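Local coordinates for SusD superfamily protein (Bacteroides thetaiotaomicron VPI-5482, PDB 3HDX) that probably binds polysaccharide at the outer membrane as a SusD-family protein, for uptake of carbohydrate by this gut bacterium, at residues 16-21 and 111-116; 118-123 and 259-264. All blocks are in the same frame, centred on the assembly; numbering follows the deposited sequence. Where two conformers were deposited one is given.

Interaction 1 (16-21 and 111-116)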
loop_
_atom_site.group_PDB
_atom_site.type_symbol
_atom_site.label_atom_id
_atom_site.label_comp_id
_atom_site.label_asym_id
_atom_site.label_seq_id
_atom_site.Cartn_x
_atom_site.Cartn_y
_atom_site.Cartn_z
ATOM N N SER A 16 22.548 1.149 10.509
ATOM C CA SER A 16 22.002 -0.194 10.680
ATOM C C SER A 16 20.592 -0.178 11.310
ATOM O O SER A 16 19.691 -0.877 10.846
ATOM C CB SER A 16 22.985 -1.064 11.483
ATOM O OG SER A 16 22.413 -2.354 11.661
ATOM N N ALA A 17 20.411 0.660 12.326
ATOM C CA ALA A 17 19.119 0.786 13.005
ATOM C C ALA A 17 18.058 1.359 12.061
ATOM O O ALA A 17 16.912 0.899 12.053
ATOM C CB ALA A 17 19.234 1.638 14.292
ATOM N N LEU A 18 18.428 2.368 11.275
ATOM C CA LEU A 18 17.482 2.982 10.321
ATOM C C LEU A 18 17.034 1.907 9.319
ATOM O O LEU A 18 15.828 1.714 9.067
ATOM C CB LEU A 18 18.133 4.164 9.561
ATOM C CG LEU A 18 17.282 4.786 8.458
ATOM C CD1 LEU A 18 15.969 5.349 9.035
ATOM C CD2 LEU A 18 18.111 5.846 7.655
HETATM N N MSE A 19 18.014 1.194 8.738
HETATM C CA MSE A 19 17.683 0.132 7.759
HETATM C C MSE A 19 16.813 -0.951 8.429
HETATM O O MSE A 19 15.917 -1.524 7.782
HETATM C CB MSE A 19 18.940 -0.428 7.081
HETATM C CG MSE A 19 19.740 0.650 6.294
HETATM SE SE MSE A 19 18.709 1.782 5.085
HETATM C CE MSE A 19 19.908 3.278 4.970
ATOM N N GLY A 20 17.015 -1.178 9.733
ATOM C CA GLY A 20 16.192 -2.100 10.476
ATOM C C GLY A 20 14.735 -1.681 10.582
ATOM O O GLY A 20 13.856 -2.534 10.522
ATOM N N VAL A 21 14.471 -0.371 10.754
ATOM C CA VAL A 21 13.076 0.115 10.809
ATOM C C VAL A 21 12.393 -0.128 9.436
ATOM O O VAL A 21 11.242 -0.595 9.381
ATOM C CB VAL A 21 12.965 1.579 11.257
ATOM C CG1 VAL A 21 11.493 1.989 11.358
ATOM C CG2 VAL A 21 13.684 1.785 12.623
ATOM N N ILE A 111 15.611 10.713 11.566
ATOM C CA ILE A 111 14.469 10.888 12.469
ATOM C C ILE A 111 13.178 11.045 11.650
ATOM O O ILE A 111 12.153 10.434 11.966
ATOM C CB ILE A 111 14.640 12.134 13.408
ATOM C CG1 ILE A 111 15.799 11.931 14.418
ATOM C CG2 ILE A 111 13.353 12.450 14.137
ATOM C CD1 ILE A 111 15.575 10.866 15.453
ATOM N N ALA A 112 13.232 11.874 10.609
ATOM C CA ALA A 112 12.043 12.110 9.786
ATOM C C ALA A 112 11.548 10.804 9.120
ATOM O O ALA A 112 10.341 10.554 9.058
ATOM C CB ALA A 112 12.303 13.220 8.773
ATOM N N GLN A 113 12.483 9.975 8.651
ATOM C CA GLN A 113 12.141 8.690 8.050
ATOM C C GLN A 113 11.476 7.769 9.041
ATOM O O GLN A 113 10.420 7.201 8.721
ATOM C CB GLN A 113 13.344 8.029 7.415
ATOM C CG GLN A 113 13.842 8.732 6.150
ATOM C CD GLN A 113 15.196 8.238 5.732
ATOM O OE1 GLN A 113 15.326 7.201 5.065
ATOM N NE2 GLN A 113 16.234 9.007 6.103
ATOM N N VAL A 114 12.099 7.583 10.225
ATOM C CA VAL A 114 11.515 6.642 11.201
ATOM C C VAL A 114 10.165 7.178 11.708
ATOM O O VAL A 114 9.232 6.407 11.928
ATOM C CB VAL A 114 12.464 6.233 12.350
ATOM C CG1 VAL A 114 13.723 5.601 11.750
ATOM C CG2 VAL A 114 12.771 7.380 13.256
ATOM N N ARG A 115 10.057 8.491 11.877
ATOM C CA ARG A 115 8.803 9.108 12.301
ATOM C C ARG A 115 7.713 8.797 11.256
ATOM O O ARG A 115 6.571 8.462 11.630
ATOM C CB ARG A 115 8.963 10.633 12.453
ATOM C CG ARG A 115 7.769 11.327 12.984
ATOM C CD ARG A 115 7.909 12.808 13.021
ATOM N NE ARG A 115 8.903 13.332 13.922
ATOM C CZ ARG A 115 8.744 13.636 15.200
ATOM N NH1 ARG A 115 7.671 13.265 15.872
ATOM N NH2 ARG A 115 9.751 14.235 15.854
ATOM N N ALA A 116 8.047 8.961 9.977
ATOM C CA ALA A 116 7.094 8.698 8.893
ATOM C C ALA A 116 6.726 7.205 8.811
ATOM O O ALA A 116 5.563 6.874 8.556
ATOM C CB ALA A 116 7.653 9.217 7.541
#
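Leu18 and Val21 of helix 11-30 face Gln113 and Val114 of helix 104-129 across two segments that run nearly parallel, their axes 10.2 Å apart at closest approach and inclined by 23°. Val114 lies at the centre of the apolar part. Val114 CG1, anti to the carbonyl carbon (chi1 -58°), reaches between the two residues opposite and touches Leu18 CD1 at 3.5 Å and Val21 CG2 at 3.9 Å. Leu18 CD1 meets chiefly Val114 and also brushes Gln113 CB, while Leu18 CD2 rests against the amide end of Gln113, 4.0 Å from Gln113 NE2, with the two side chains crossing at about a right angle. Both helices belong to the helical, TPR-related part of the SusD fold, and helix 76-91 adds to the packing, Phe88 and Met89 both touching Val114. The amide of Gln113 is polar but buried, and its hydrogen bonds go to groups outside the two segments: OE1 pairs with the hydroxyl of Tyr22, one residue beyond 16-21, while NE2 bonds to the hydroxyl of Tyr181 and the carbonyl of Tyr109. Partners at both ends of the amide should restrict its rotation, leaving Leu18 CD2 to meet it by van der Waals contact alone.

Interaction 2 (118-123 and 259-264). With EDO (1,2-ethanediol), chain I.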
loop_
_atom_site.group_PDB
_atom_site.type_symbol
_atom_site.label_atom_id
_atom_site.label_comp_id
_atom_site.label_asym_id
_atom_site.label_seq_id
_atom_site.Cartn_x
_atom_site.Cartn_y
_atom_site.Cartn_z
ATOM N N ARG A 118 6.724 5.049 11.302
ATOM C CA ARG A 118 5.826 4.792 12.433
ATOM C C ARG A 118 4.392 5.248 12.107
ATOM O O ARG A 118 3.427 4.527 12.404
ATOM C CB ARG A 118 6.357 5.442 13.705
ATOM C CG ARG A 118 5.427 5.334 14.899
ATOM C CD ARG A 118 6.120 5.760 16.187
ATOM N NE ARG A 118 6.374 7.208 16.175
ATOM C CZ ARG A 118 6.872 7.911 17.191
ATOM N NH1 ARG A 118 7.300 7.295 18.303
ATOM N NH2 ARG A 118 7.003 9.231 17.077
ATOM N N ALA A 119 4.273 6.469 11.542
ATOM C CA ALA A 119 2.978 7.020 11.178
ATOM C C ALA A 119 2.288 6.163 10.112
ATOM O O ALA A 119 1.068 5.919 10.190
ATOM C CB ALA A 119 3.107 8.491 10.717
ATOM N N PHE A 120 3.069 5.702 9.133
ATOM C CA PHE A 120 2.551 4.774 8.100
ATOM C C PHE A 120 2.037 3.485 8.730
ATOM O O PHE A 120 0.942 3.013 8.370
ATOM C CB PHE A 120 3.632 4.504 7.043
ATOM C CG PHE A 120 3.258 3.473 6.033
ATOM C CD1 PHE A 120 2.347 3.762 5.034
ATOM C CD2 PHE A 120 3.814 2.202 6.093
ATOM C CE1 PHE A 120 2.018 2.781 4.082
ATOM C CE2 PHE A 120 3.477 1.226 5.157
ATOM C CZ PHE A 120 2.588 1.518 4.151
ATOM N N ALA A 121 2.822 2.911 9.645
ATOM C CA ALA A 121 2.406 1.684 10.319
ATOM C C ALA A 121 1.074 1.883 11.026
ATOM O O ALA A 121 0.173 1.031 10.914
ATOM C CB ALA A 121 3.517 1.193 11.312
ATOM N N TYR A 122 0.915 3.046 11.696
ATOM C CA TYR A 122 -0.347 3.344 12.356
ATOM C C TYR A 122 -1.515 3.415 11.376
ATOM O O TYR A 122 -2.554 2.834 11.632
ATOM C CB TYR A 122 -0.266 4.573 13.254
ATOM C CG TYR A 122 0.185 4.249 14.674
ATOM C CD1 TYR A 122 -0.559 3.365 15.465
ATOM C CD2 TYR A 122 1.366 4.782 15.216
ATOM C CE1 TYR A 122 -0.166 3.031 16.770
ATOM C CE2 TYR A 122 1.732 4.503 16.539
ATOM C CZ TYR A 122 1.002 3.590 17.297
ATOM O OH TYR A 122 1.430 3.289 18.572
ATOM N N PHE A 123 -1.354 4.164 10.289
ATOM C CA PHE A 123 -2.404 4.244 9.277
ATOM C C PHE A 123 -2.771 2.859 8.745
ATOM O O PHE A 123 -3.929 2.486 8.675
ATOM C CB PHE A 123 -1.949 5.137 8.120
ATOM C CG PHE A 123 -2.815 5.012 6.881
ATOM C CD1 PHE A 123 -4.159 5.317 6.951
ATOM C CD2 PHE A 123 -2.269 4.605 5.674
ATOM C CE1 PHE A 123 -4.953 5.208 5.816
ATOM C CE2 PHE A 123 -3.090 4.504 4.534
ATOM C CZ PHE A 123 -4.401 4.860 4.631
ATOM N N LEU A 259 5.949 5.335 -2.779
ATOM C CA LEU A 259 6.140 4.670 -1.480
ATOM C C LEU A 259 6.111 3.171 -1.716
ATOM O O LEU A 259 5.120 2.631 -2.259
ATOM C CB LEU A 259 5.065 5.103 -0.464
ATOM C CG LEU A 259 5.328 4.816 1.026
ATOM C CD1 LEU A 259 4.327 5.638 1.856
ATOM C CD2 LEU A 259 5.249 3.376 1.418
ATOM N N GLY A 260 7.180 2.495 -1.331
ATOM C CA GLY A 260 7.230 1.051 -1.456
ATOM C C GLY A 260 8.325 0.458 -0.613
ATOM O O GLY A 260 9.024 1.198 0.082
ATOM N N PHE A 261 8.422 -0.877 -0.642
ATOM C CA PHE A 261 9.396 -1.637 0.163
ATOM C C PHE A 261 10.011 -2.701 -0.715
ATOM O O PHE A 261 9.303 -3.439 -1.418
ATOM C CB PHE A 261 8.731 -2.268 1.392
ATOM C CG PHE A 261 8.093 -1.251 2.266
ATOM C CD1 PHE A 261 8.843 -0.577 3.223
ATOM C CD2 PHE A 261 6.768 -0.888 2.068
ATOM C CE1 PHE A 261 8.265 0.480 3.972
ATOM C CE2 PHE A 261 6.187 0.151 2.826
ATOM C CZ PHE A 261 6.949 0.822 3.780
ATOM N N ASN A 262 11.336 -2.740 -0.691
ATOM C CA ASN A 262 12.102 -3.599 -1.586
ATOM C C ASN A 262 12.743 -4.774 -0.865
ATOM O O ASN A 262 13.056 -4.689 0.329
ATOM C CB ASN A 262 13.215 -2.774 -2.240
ATOM C CG ASN A 262 12.708 -1.470 -2.807
ATOM O OD1 ASN A 262 11.635 -1.427 -3.421
ATOM N ND2 ASN A 262 13.420 -0.388 -2.524
ATOM N N PHE A 263 13.057 -5.814 -1.624
ATOM C CA PHE A 263 13.665 -7.027 -1.036
ATOM C C PHE A 263 15.111 -7.220 -1.522
ATOM O O PHE A 263 15.375 -7.010 -2.718
ATOM C CB PHE A 263 12.771 -8.193 -1.385
ATOM C CG PHE A 263 11.415 -8.108 -0.719
ATOM C CD1 PHE A 263 10.418 -7.241 -1.227
ATOM C CD2 PHE A 263 11.131 -8.880 0.425
ATOM C CE1 PHE A 263 9.176 -7.137 -0.628
ATOM C CE2 PHE A 263 9.865 -8.795 1.049
ATOM C CZ PHE A 263 8.888 -7.938 0.521
ATOM N N ALA A 264 16.019 -7.588 -0.590
ATOM C CA ALA A 264 17.472 -7.831 -0.872
ATOM C C ALA A 264 17.858 -9.291 -0.607
ATOM O O ALA A 264 17.801 -9.765 0.539
ATOM C CB ALA A 264 18.368 -6.881 -0.034
HETATM C C1 EDO I . 10.254 4.352 -0.546
HETATM O O1 EDO I . 9.002 4.290 0.044
HETATM C C2 EDO I . 10.179 4.890 -1.931
HETATM O O2 EDO I . 9.659 3.872 -2.792
#
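Phe120 meets Phe261 and Leu259 in a small buried cluster where helix 104-129 passes the short strand 259-261. The closest packing is between the rings, with Phe120 CE2 3.7 Å from Phe261 CE2. The helix and strand each send one ring toward the other, and the ring planes meet obliquely at 35° with centroids 5.7 Å apart. Phe120 is directed to the strand by a chi1 of 174°, which sets its CG anti to the backbone N. Leu259 fits less closely: its CD2 methyl lies over one face of the Phe120 ring, 4.2 Å above the plane and toward the rim, and its CD1 is 4.2 Å from Phe120 CD1. The strand pairs antiparallel with 358-361, and this two-stranded sheet lies against the helical body of the SusD fold; Phe360 from the partner strand meets Phe120 edge-to-face, and Val202 of helix 196-209 touches both Phe120 and Leu259. The more open side is at Gly260, partly exposed, where a 1,2-ethanediol probably left from crystallisation is bound. Gly260 N donates to O1 of the ethanediol at 2.9 Å, and that O1 donates to Gly260 O at 3.1 Å, so one hydroxyl bridges both backbone polar groups of a single residue.

How the interactions relate
From the N terminus, helix 11-30 is met again some ninety residues later by helix 104-129, and interaction 1 closes that largely helical loop. The chain then continues along the same helix, one residue on, into 118-123, from which interaction 2 opens a longer loop of 135 residues, closed at strand 259-261. The two loops therefore follow in series, neither nesting nor crossing, with their contact centres about 10 Å apart. Helix 104-129 is common to both: its earlier turns pack on the N-terminal helix farther from the chain centre, though still buried, and its later turns reach the two-stranded sheet of 259-261 and 358-361 nearer the chain centre.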